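Local coordinates for protein packaging enzyme P4 (Pseudomonas phage phi13, PDB 4BLP) that probably hydrolyses nucleoside triphosphates as a hexameric RecA-like motor that packages the viral RNA genome, at residues A157-W162 and V283-V288; H137-V141 and W162-Q166; R209-F215 and L252-I257. All coordinates share one frame; numbering follows the deposited sequence.

Contact 1: A157-W162 and V283-V288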
loop_
_atom_site.group_PDB
_atom_site.type_symbol
_atom_site.label_atom_id
_atom_site.label_comp_id
_atom_site.label_asym_id
_atom_site.label_seq_id
_atom_site.Cartn_x
_atom_site.Cartn_y
_atom_site.Cartn_z
ATOM N N ALA D 157 -27.529 -12.770 15.539
ATOM C CA ALA D 157 -27.798 -12.217 16.885
ATOM C C ALA D 157 -29.254 -11.872 17.084
ATOM O O ALA D 157 -29.687 -11.712 18.226
ATOM C CB ALA D 157 -26.974 -10.951 17.135
ATOM N N GLY D 158 -29.969 -11.631 15.981
ATOM C CA GLY D 158 -31.367 -11.217 16.023
ATOM C C GLY D 158 -31.546 -9.721 16.189
ATOM O O GLY D 158 -32.528 -9.304 16.808
ATOM N N LYS D 159 -30.630 -8.897 15.609
ATOM C CA LYS D 159 -30.699 -7.420 15.691
ATOM C C LYS D 159 -32.003 -6.909 15.044
ATOM O O LYS D 159 -32.728 -6.147 15.680
ATOM C CB LYS D 159 -29.487 -6.721 15.036
ATOM C CG LYS D 159 -28.112 -7.023 15.659
ATOM C CD LYS D 159 -26.944 -6.324 14.927
ATOM C CE LYS D 159 -26.619 -6.850 13.537
ATOM N NZ LYS D 159 -26.314 -8.318 13.478
ATOM N N SER D 160 -32.323 -7.380 13.806
ATOM C CA SER D 160 -33.543 -6.987 13.081
ATOM C C SER D 160 -34.799 -7.351 13.840
ATOM O O SER D 160 -35.734 -6.546 13.876
ATOM C CB SER D 160 -33.589 -7.648 11.701
ATOM O OG SER D 160 -32.517 -7.157 10.925
ATOM N N LYS D 161 -34.841 -8.560 14.432
ATOM C CA LYS D 161 -35.990 -9.056 15.177
ATOM C C LYS D 161 -36.207 -8.214 16.425
ATOM O O LYS D 161 -37.348 -7.856 16.733
ATOM C CB LYS D 161 -35.802 -10.538 15.546
ATOM C CG LYS D 161 -37.045 -11.184 16.130
ATOM C CD LYS D 161 -36.858 -12.673 16.397
ATOM C CE LYS D 161 -37.958 -13.225 17.273
ATOM N NZ LYS D 161 -37.615 -14.567 17.809
ATOM N N TRP D 162 -35.121 -7.921 17.175
ATOM C CA TRP D 162 -35.252 -7.098 18.379
ATOM C C TRP D 162 -35.718 -5.677 17.977
ATOM O O TRP D 162 -36.592 -5.120 18.633
ATOM C CB TRP D 162 -33.930 -7.030 19.151
ATOM C CG TRP D 162 -34.054 -6.185 20.388
ATOM C CD1 TRP D 162 -34.609 -6.559 21.579
ATOM C CD2 TRP D 162 -33.693 -4.796 20.528
ATOM N NE1 TRP D 162 -34.597 -5.499 22.463
ATOM C CE2 TRP D 162 -34.026 -4.408 21.849
ATOM C CE3 TRP D 162 -33.083 -3.849 19.677
ATOM C CZ2 TRP D 162 -33.812 -3.100 22.327
ATOM C CZ3 TRP D 162 -32.853 -2.562 20.160
ATOM C CH2 TRP D 162 -33.212 -2.199 21.465
ATOM N N VAL D 283 -27.287 -7.100 21.474
ATOM C CA VAL D 283 -28.375 -8.069 21.352
ATOM C C VAL D 283 -27.816 -9.469 21.052
ATOM O O VAL D 283 -26.875 -9.622 20.273
ATOM C CB VAL D 283 -29.403 -7.602 20.257
ATOM C CG1 VAL D 283 -30.357 -8.713 19.814
ATOM C CG2 VAL D 283 -30.181 -6.369 20.720
ATOM N N ASN D 284 -28.438 -10.465 21.629
ATOM C CA ASN D 284 -28.157 -11.881 21.354
ATOM C C ASN D 284 -29.454 -12.620 21.523
ATOM O O ASN D 284 -30.199 -12.347 22.475
ATOM C CB ASN D 284 -27.041 -12.463 22.225
ATOM C CG ASN D 284 -26.602 -13.827 21.759
ATOM O OD1 ASN D 284 -26.464 -14.079 20.564
ATOM N ND2 ASN D 284 -26.392 -14.737 22.689
ATOM N N ASN D 285 -29.762 -13.509 20.564
ATOM C CA ASN D 285 -31.021 -14.263 20.535
ATOM C C ASN D 285 -32.223 -13.288 20.600
ATOM O O ASN D 285 -33.184 -13.537 21.335
ATOM C CB ASN D 285 -31.092 -15.323 21.673
ATOM C CG ASN D 285 -29.916 -16.268 21.735
ATOM O OD1 ASN D 285 -29.284 -16.427 22.783
ATOM N ND2 ASN D 285 -29.597 -16.926 20.619
ATOM N N ALA D 286 -32.131 -12.157 19.850
ATOM C CA ALA D 286 -33.142 -11.089 19.755
ATOM C C ALA D 286 -33.544 -10.521 21.137
ATOM O O ALA D 286 -34.679 -10.068 21.320
ATOM C CB ALA D 286 -34.379 -11.572 18.996
ATOM N N ALA D 287 -32.618 -10.549 22.096
ATOM C CA ALA D 287 -32.842 -10.035 23.456
ATOM C C ALA D 287 -31.679 -9.127 23.874
ATOM O O ALA D 287 -30.556 -9.301 23.394
ATOM C CB ALA D 287 -32.996 -11.188 24.451
ATOM N N VAL D 288 -31.944 -8.164 24.753
ATOM C CA VAL D 288 -30.904 -7.243 25.236
ATOM C C VAL D 288 -29.952 -7.963 26.169
ATOM O O VAL D 288 -30.386 -8.480 27.205
ATOM C CB VAL D 288 -31.503 -5.987 25.943
ATOM C CG1 VAL D 288 -30.398 -5.087 26.513
ATOM C CG2 VAL D 288 -32.368 -5.186 24.977
#
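W162 lays one face of its indole against V283, whose CG2 stands 3.7 Å above the ring plane, displaced toward the rim, and makes a CH-pi contact with the five-membered ring. On the pyrrole side V288 approaches at a slant: its CG2 lies 3.4 Å from NE1 of W162, with CE2 and CZ2 also close to the same methyl. A third neighbour meets the ring near its plane, the carbonyl O of A286 coming to 3.5 Å from W162 CD1. With W162 CG anti to the backbone N (chi1 180°), the indole reaches from the first turn of its helix across to the hairpin, where V283 and V288 receive it from the two strands.

The backbones join just before the helix begins. A286 N donates to A157 O over 3.0 Å in an almost straight bond (177° at the hydrogen), and the A286 CA adds a weaker CA-H...O contact to G158 O. G158, at the N-cap with a phi of 85°, carries no side chain, and this lets the chain of A286 come in close. N284 to A287 form a type I' turn, closed by backbone bonds in both directions between N284 and A287, so a tight hairpin with a two-residue loop presents A286 to the start of the helix. The A286 CB also rests against the extended chain of K161, 3.8 Å from its CD.

G158 to S160 fit a P-loop (Walker A) pattern, and K159 turns away from the hairpin, its NZ bonded to G153 O. The hairpin joining strands 279-284 and 287-295 thus abuts the N-terminal end of helix 159-164, while strand 147-152 lies beside both: V283 pairs with V152 through its backbone, and V151 packs on both V283 and W162.

Contact 2: H137-V141 and W162-Q166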
loop_
_atom_site.group_PDB
_atom_site.type_symbol
_atom_site.label_atom_id
_atom_site.label_comp_id
_atom_site.label_asym_id
_atom_site.label_seq_id
_atom_site.Cartn_x
_atom_site.Cartn_y
_atom_site.Cartn_z
ATOM N N HIS D 137 -34.903 12.414 23.475
ATOM C CA HIS D 137 -35.742 11.497 22.693
ATOM C C HIS D 137 -36.205 10.307 23.475
ATOM O O HIS D 137 -35.468 9.795 24.305
ATOM C CB HIS D 137 -34.911 11.003 21.475
ATOM C CG HIS D 137 -34.491 12.127 20.580
ATOM N ND1 HIS D 137 -33.277 12.806 20.760
ATOM C CD2 HIS D 137 -35.199 12.752 19.615
ATOM C CE1 HIS D 137 -33.270 13.760 19.832
ATOM N NE2 HIS D 137 -34.413 13.787 19.147
ATOM N N ASN D 138 -37.404 9.809 23.132
ATOM C CA ASN D 138 -37.979 8.653 23.802
ATOM C C ASN D 138 -37.584 7.400 23.050
ATOM O O ASN D 138 -38.229 7.009 22.075
ATOM C CB ASN D 138 -39.525 8.796 23.918
ATOM C CG ASN D 138 -40.165 7.801 24.852
ATOM O OD1 ASN D 138 -39.539 6.855 25.335
ATOM N ND2 ASN D 138 -41.446 7.984 25.122
ATOM N N TRP D 139 -36.434 6.833 23.425
ATOM C CA TRP D 139 -35.917 5.600 22.833
ATOM C C TRP D 139 -35.221 4.855 23.930
ATOM O O TRP D 139 -34.151 5.304 24.359
ATOM C CB TRP D 139 -34.956 5.864 21.658
ATOM C CG TRP D 139 -34.241 4.618 21.176
ATOM C CD1 TRP D 139 -32.916 4.325 21.312
ATOM C CD2 TRP D 139 -34.824 3.516 20.463
ATOM N NE1 TRP D 139 -32.650 3.086 20.777
ATOM C CE2 TRP D 139 -33.799 2.574 20.235
ATOM C CE3 TRP D 139 -36.140 3.213 20.028
ATOM C CZ2 TRP D 139 -34.031 1.358 19.573
ATOM C CZ3 TRP D 139 -36.351 2.041 19.309
ATOM C CH2 TRP D 139 -35.308 1.120 19.104
ATOM N N GLN D 140 -35.853 3.735 24.405
ATOM C CA GLN D 140 -35.340 2.870 25.493
ATOM C C GLN D 140 -35.477 3.577 26.839
ATOM O O GLN D 140 -35.891 2.948 27.801
ATOM C CB GLN D 140 -33.884 2.399 25.236
ATOM C CG GLN D 140 -33.706 1.697 23.877
ATOM C CD GLN D 140 -34.569 0.462 23.777
ATOM O OE1 GLN D 140 -34.391 -0.506 24.519
ATOM N NE2 GLN D 140 -35.545 0.467 22.865
ATOM N N VAL D 141 -35.113 4.875 26.912
ATOM C CA VAL D 141 -35.299 5.763 28.077
ATOM C C VAL D 141 -36.031 6.985 27.543
ATOM O O VAL D 141 -35.950 7.252 26.343
ATOM C CB VAL D 141 -34.004 6.133 28.835
ATOM C CG1 VAL D 141 -33.353 4.887 29.435
ATOM C CG2 VAL D 141 -33.024 6.915 27.945
ATOM N N TRP D 162 -35.121 -7.921 17.175
ATOM C CA TRP D 162 -35.252 -7.098 18.379
ATOM C C TRP D 162 -35.718 -5.677 17.977
ATOM O O TRP D 162 -36.592 -5.120 18.633
ATOM C CB TRP D 162 -33.930 -7.030 19.151
ATOM C CG TRP D 162 -34.054 -6.185 20.388
ATOM C CD1 TRP D 162 -34.609 -6.559 21.579
ATOM C CD2 TRP D 162 -33.693 -4.796 20.528
ATOM N NE1 TRP D 162 -34.597 -5.499 22.463
ATOM C CE2 TRP D 162 -34.026 -4.408 21.849
ATOM C CE3 TRP D 162 -33.083 -3.849 19.677
ATOM C CZ2 TRP D 162 -33.812 -3.100 22.327
ATOM C CZ3 TRP D 162 -32.853 -2.562 20.160
ATOM C CH2 TRP D 162 -33.212 -2.199 21.465
ATOM N N LEU D 163 -35.145 -5.118 16.906
ATOM C CA LEU D 163 -35.495 -3.764 16.431
ATOM C C LEU D 163 -36.960 -3.672 16.050
ATOM O O LEU D 163 -37.635 -2.739 16.473
ATOM C CB LEU D 163 -34.599 -3.322 15.255
ATOM C CG LEU D 163 -33.223 -2.796 15.675
ATOM C CD1 LEU D 163 -32.260 -2.753 14.486
ATOM C CD2 LEU D 163 -33.312 -1.421 16.307
ATOM N N ASN D 164 -37.473 -4.679 15.321
ATOM C CA ASN D 164 -38.873 -4.713 14.896
ATOM C C ASN D 164 -39.802 -4.775 16.092
ATOM O O ASN D 164 -40.892 -4.199 16.048
ATOM C CB ASN D 164 -39.127 -5.884 13.949
ATOM C CG ASN D 164 -38.561 -5.648 12.571
ATOM O OD1 ASN D 164 -38.441 -4.503 12.113
ATOM N ND2 ASN D 164 -38.196 -6.730 11.884
ATOM N N ALA D 165 -39.349 -5.417 17.186
ATOM C CA ALA D 165 -40.107 -5.534 18.433
ATOM C C ALA D 165 -40.146 -4.219 19.213
ATOM O O ALA D 165 -40.949 -4.098 20.129
ATOM C CB ALA D 165 -39.523 -6.645 19.307
ATOM N N GLN D 166 -39.322 -3.221 18.838
ATOM C CA GLN D 166 -39.305 -1.907 19.461
ATOM C C GLN D 166 -40.316 -0.982 18.770
ATOM O O GLN D 166 -40.388 0.204 19.084
ATOM C CB GLN D 166 -37.902 -1.275 19.445
ATOM C CG GLN D 166 -36.801 -2.148 20.053
ATOM C CD GLN D 166 -37.193 -2.717 21.387
ATOM O OE1 GLN D 166 -37.443 -1.993 22.350
ATOM N NE2 GLN D 166 -37.322 -4.040 21.453
#
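Bends at chi2 in both glutamines, -61° in Q140 and -48° in Q166, turn the side chains so that the two amides come together. Q140 NE2 then donates to Q166 OE1 over 3.1 Å, nearly straight at 174°. The acceptor lies in the amide plane of Q140, whereas the donor sits above the carbonyl plane of Q166 and not on a lone pair. The other end of the Q166 amide turns back to its own helix: NE2 gives a 3.1 Å bond to W162 O while passing 3.2 Å above the indole plane of W162, near the rim. Q140 OE1 meets the same indole at its edge, in plane, 3.4 Å from CZ2.

The W139 side chain crosses that of Q166 at about a right angle. Its CH2 touches Q166 CB at 3.5 Å, and its CZ2 comes within 4.1 Å of W162 CH2, the two indoles meeting at a slant.

Strand 287-295 supplies the next link, Q291 NE2 donating to Q140 OE1. Both ends of each amide are thereby engaged, which would fix their flips and let polar groups sit among two buried tryptophans where the 137-141 loop lies against segment 162-166.

Contact 3: R209-F215 and L252-I257. With GOL (glycerol), chain J.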
loop_
_atom_site.group_PDB
_atom_site.type_symbol
_atom_site.label_atom_id
_atom_site.label_comp_id
_atom_site.label_asym_id
_atom_site.label_seq_id
_atom_site.Cartn_x
_atom_site.Cartn_y
_atom_site.Cartn_z
ATOM N N ARG D 209 -39.602 7.649 14.409
ATOM C CA ARG D 209 -38.609 6.795 15.053
ATOM C C ARG D 209 -38.066 5.968 13.915
ATOM O O ARG D 209 -38.779 5.094 13.413
ATOM C CB ARG D 209 -39.208 5.898 16.171
ATOM C CG ARG D 209 -38.183 4.851 16.695
ATOM C CD ARG D 209 -36.906 5.469 17.313
ATOM N NE ARG D 209 -37.243 6.333 18.450
ATOM C CZ ARG D 209 -36.938 7.620 18.544
ATOM N NH1 ARG D 209 -36.162 8.195 17.629
ATOM N NH2 ARG D 209 -37.367 8.334 19.576
ATOM N N VAL D 210 -36.836 6.262 13.495
ATOM C CA VAL D 210 -36.255 5.609 12.321
ATOM C C VAL D 210 -35.123 4.692 12.739
ATOM O O VAL D 210 -34.256 5.061 13.545
ATOM C CB VAL D 210 -35.812 6.665 11.237
ATOM C CG1 VAL D 210 -35.004 7.808 11.827
ATOM C CG2 VAL D 210 -35.043 6.020 10.076
ATOM N N VAL D 211 -35.124 3.496 12.162
ATOM C CA VAL D 211 -34.079 2.486 12.397
ATOM C C VAL D 211 -33.415 2.226 11.067
ATOM O O VAL D 211 -34.108 2.157 10.054
ATOM C CB VAL D 211 -34.735 1.202 12.983
ATOM C CG1 VAL D 211 -33.825 -0.022 12.809
ATOM C CG2 VAL D 211 -35.167 1.430 14.446
ATOM N N ILE D 212 -32.099 2.052 11.064
ATOM C CA ILE D 212 -31.354 1.744 9.840
ATOM C C ILE D 212 -30.866 0.310 9.895
ATOM O O ILE D 212 -30.076 -0.050 10.769
ATOM C CB ILE D 212 -30.182 2.721 9.597
ATOM C CG1 ILE D 212 -30.747 4.177 9.514
ATOM C CG2 ILE D 212 -29.443 2.360 8.300
ATOM C CD1 ILE D 212 -29.923 5.153 10.292
ATOM N N ASP D 213 -31.332 -0.487 8.919
ATOM C CA ASP D 213 -30.951 -1.874 8.748
ATOM C C ASP D 213 -30.240 -1.982 7.404
ATOM O O ASP D 213 -30.908 -2.155 6.391
ATOM C CB ASP D 213 -32.193 -2.782 8.809
ATOM C CG ASP D 213 -31.866 -4.248 8.686
ATOM O OD1 ASP D 213 -30.678 -4.607 8.860
ATOM O OD2 ASP D 213 -32.775 -5.027 8.320
ATOM N N SER D 214 -28.910 -1.777 7.359
ATOM C CA SER D 214 -28.024 -1.649 8.533
ATOM C C SER D 214 -26.793 -0.824 8.171
ATOM O O SER D 214 -26.716 -0.273 7.060
ATOM C CB SER D 214 -27.558 -3.058 8.943
ATOM O OG SER D 214 -26.653 -3.570 7.968
ATOM N N PHE D 215 -25.795 -0.798 9.074
ATOM C CA PHE D 215 -24.538 -0.108 8.793
ATOM C C PHE D 215 -23.468 -1.090 8.295
ATOM O O PHE D 215 -22.278 -0.765 8.324
ATOM C CB PHE D 215 -24.065 0.661 10.062
ATOM C CG PHE D 215 -24.620 2.050 10.253
ATOM C CD1 PHE D 215 -25.631 2.536 9.432
ATOM C CD2 PHE D 215 -24.106 2.901 11.237
ATOM C CE1 PHE D 215 -26.151 3.834 9.613
ATOM C CE2 PHE D 215 -24.601 4.217 11.394
ATOM C CZ PHE D 215 -25.630 4.674 10.590
ATOM N N LEU D 252 -32.299 11.754 16.736
ATOM C CA LEU D 252 -31.751 10.472 17.163
ATOM C C LEU D 252 -31.937 9.469 16.039
ATOM O O LEU D 252 -33.071 9.293 15.555
ATOM C CB LEU D 252 -32.423 9.962 18.458
ATOM C CG LEU D 252 -32.007 8.544 18.877
ATOM C CD1 LEU D 252 -30.543 8.521 19.342
ATOM C CD2 LEU D 252 -32.873 8.069 20.065
ATOM N N LEU D 253 -30.848 8.839 15.602
ATOM C CA LEU D 253 -30.895 7.757 14.623
ATOM C C LEU D 253 -30.545 6.474 15.344
ATOM O O LEU D 253 -29.725 6.498 16.265
ATOM C CB LEU D 253 -29.909 7.954 13.432
ATOM C CG LEU D 253 -30.175 9.169 12.545
ATOM C CD1 LEU D 253 -29.214 9.200 11.349
ATOM C CD2 LEU D 253 -31.619 9.229 12.103
ATOM N N VAL D 254 -31.161 5.365 14.930
ATOM C CA VAL D 254 -30.896 4.042 15.502
ATOM C C VAL D 254 -30.344 3.198 14.367
ATOM O O VAL D 254 -30.921 3.228 13.277
ATOM C CB VAL D 254 -32.142 3.403 16.144
ATOM C CG1 VAL D 254 -31.794 2.014 16.714
ATOM C CG2 VAL D 254 -32.705 4.323 17.245
ATOM N N ALA D 255 -29.219 2.506 14.563
ATOM C CA ALA D 255 -28.697 1.694 13.455
ATOM C C ALA D 255 -28.182 0.355 13.932
ATOM O O ALA D 255 -27.513 0.316 14.959
ATOM C CB ALA D 255 -27.571 2.446 12.765
ATOM N N ALA D 256 -28.450 -0.721 13.162
ATOM C CA ALA D 256 -27.880 -2.049 13.437
ATOM C C ALA D 256 -26.455 -2.098 12.894
ATOM O O ALA D 256 -26.188 -1.607 11.786
ATOM C CB ALA D 256 -28.728 -3.147 12.783
ATOM N N ILE D 257 -25.535 -2.702 13.646
ATOM C CA ILE D 257 -24.181 -2.850 13.148
ATOM C C ILE D 257 -23.557 -4.139 13.666
ATOM O O ILE D 257 -23.806 -4.535 14.806
ATOM C CB ILE D 257 -23.327 -1.587 13.516
ATOM C CG1 ILE D 257 -22.024 -1.527 12.718
ATOM C CG2 ILE D 257 -23.074 -1.463 15.044
ATOM C CD1 ILE D 257 -21.330 -0.119 12.815
HETATM C C1 GOL J . -38.475 10.673 16.786
HETATM O O1 GOL J . -39.384 10.863 17.861
HETATM C C2 GOL J . -37.182 11.385 17.105
HETATM O O2 GOL J . -36.609 10.795 18.278
HETATM C C3 GOL J . -36.183 11.331 15.970
HETATM O O3 GOL J . -35.111 12.247 16.209
HETATM O O HOH W 1 -34.839 7.254 15.289
#
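F215 packs on the neighbouring strand from its CB to the tip of its ring. Its CB lies 3.6 Å from A256 O and 4.0 Å from I257 CD1. From CG onward the ring has A255 beneath it: the methyl CB sits over the ring centre, 3.5 Å from the centroid and only 5° off the normal, so that all six ring atoms down to CZ are nearly equidistant from it. CG lies beside the backbone N (chi1 -86°), which carries the ring back over A255. The backbone N of F215 meanwhile donates to A256 O over 2.9 Å.

This bond lies just beyond a parallel ladder, one residue out of its regular step after a cis peptide. Within the ladder I212 N bonds to V254 O, A256 N to I212 O, and V254 N, weakly, to V210 O. Strands 210-213 and 252-257 are neighbours in the central sheet of the RecA-like, P-loop NTPase fold, and the helices between them in sequence make this a beta-alpha-beta crossover. V211 CG2 packs on V254 CB on one face, and I212 CB on A255 CB on the other. The cis peptide follows D213, whose OD2 makes a salt bridge with R173 and a weak hydrogen bond to S160 OG, a placing consistent with a Walker B aspartate.

At the strands' beginning the ladder gives way to water, which accepts from R209 NH1 and V210 N and donates to L252 O. The R209 guanidinium, one face near L252 CD2, bonds edge-on through NH1 (2.7 Å) and NH2 to O2 of a glycerol, probably from the crystallisation liquor, whose O3 accepts from L252 N.

In the fold
Contacts 1 and 2 use helix 159-164, and contact 3 lies beside it; centres are about 11 to 14 Å apart. Contacts 1 and 2 share W162 on that helix, 12 Å between centres, and their segments alternate along the chain. Contact 3 is nested within the loop closed by contact 1 and comes after contact 2 in sequence. Contacts 1 and 3 reach the same mixed sheet, and K159 CD packs on A256 CB. Contact 2 touches contact 3 where W139 packs on R209 and L252, L163 packs on V211, and N138 O probably accepts from R209 NH2. The probable P-loop and its helix thus lie between the central strands, the 283-288 hairpin turn and the 137-141 loop, consistent with an NTPase site.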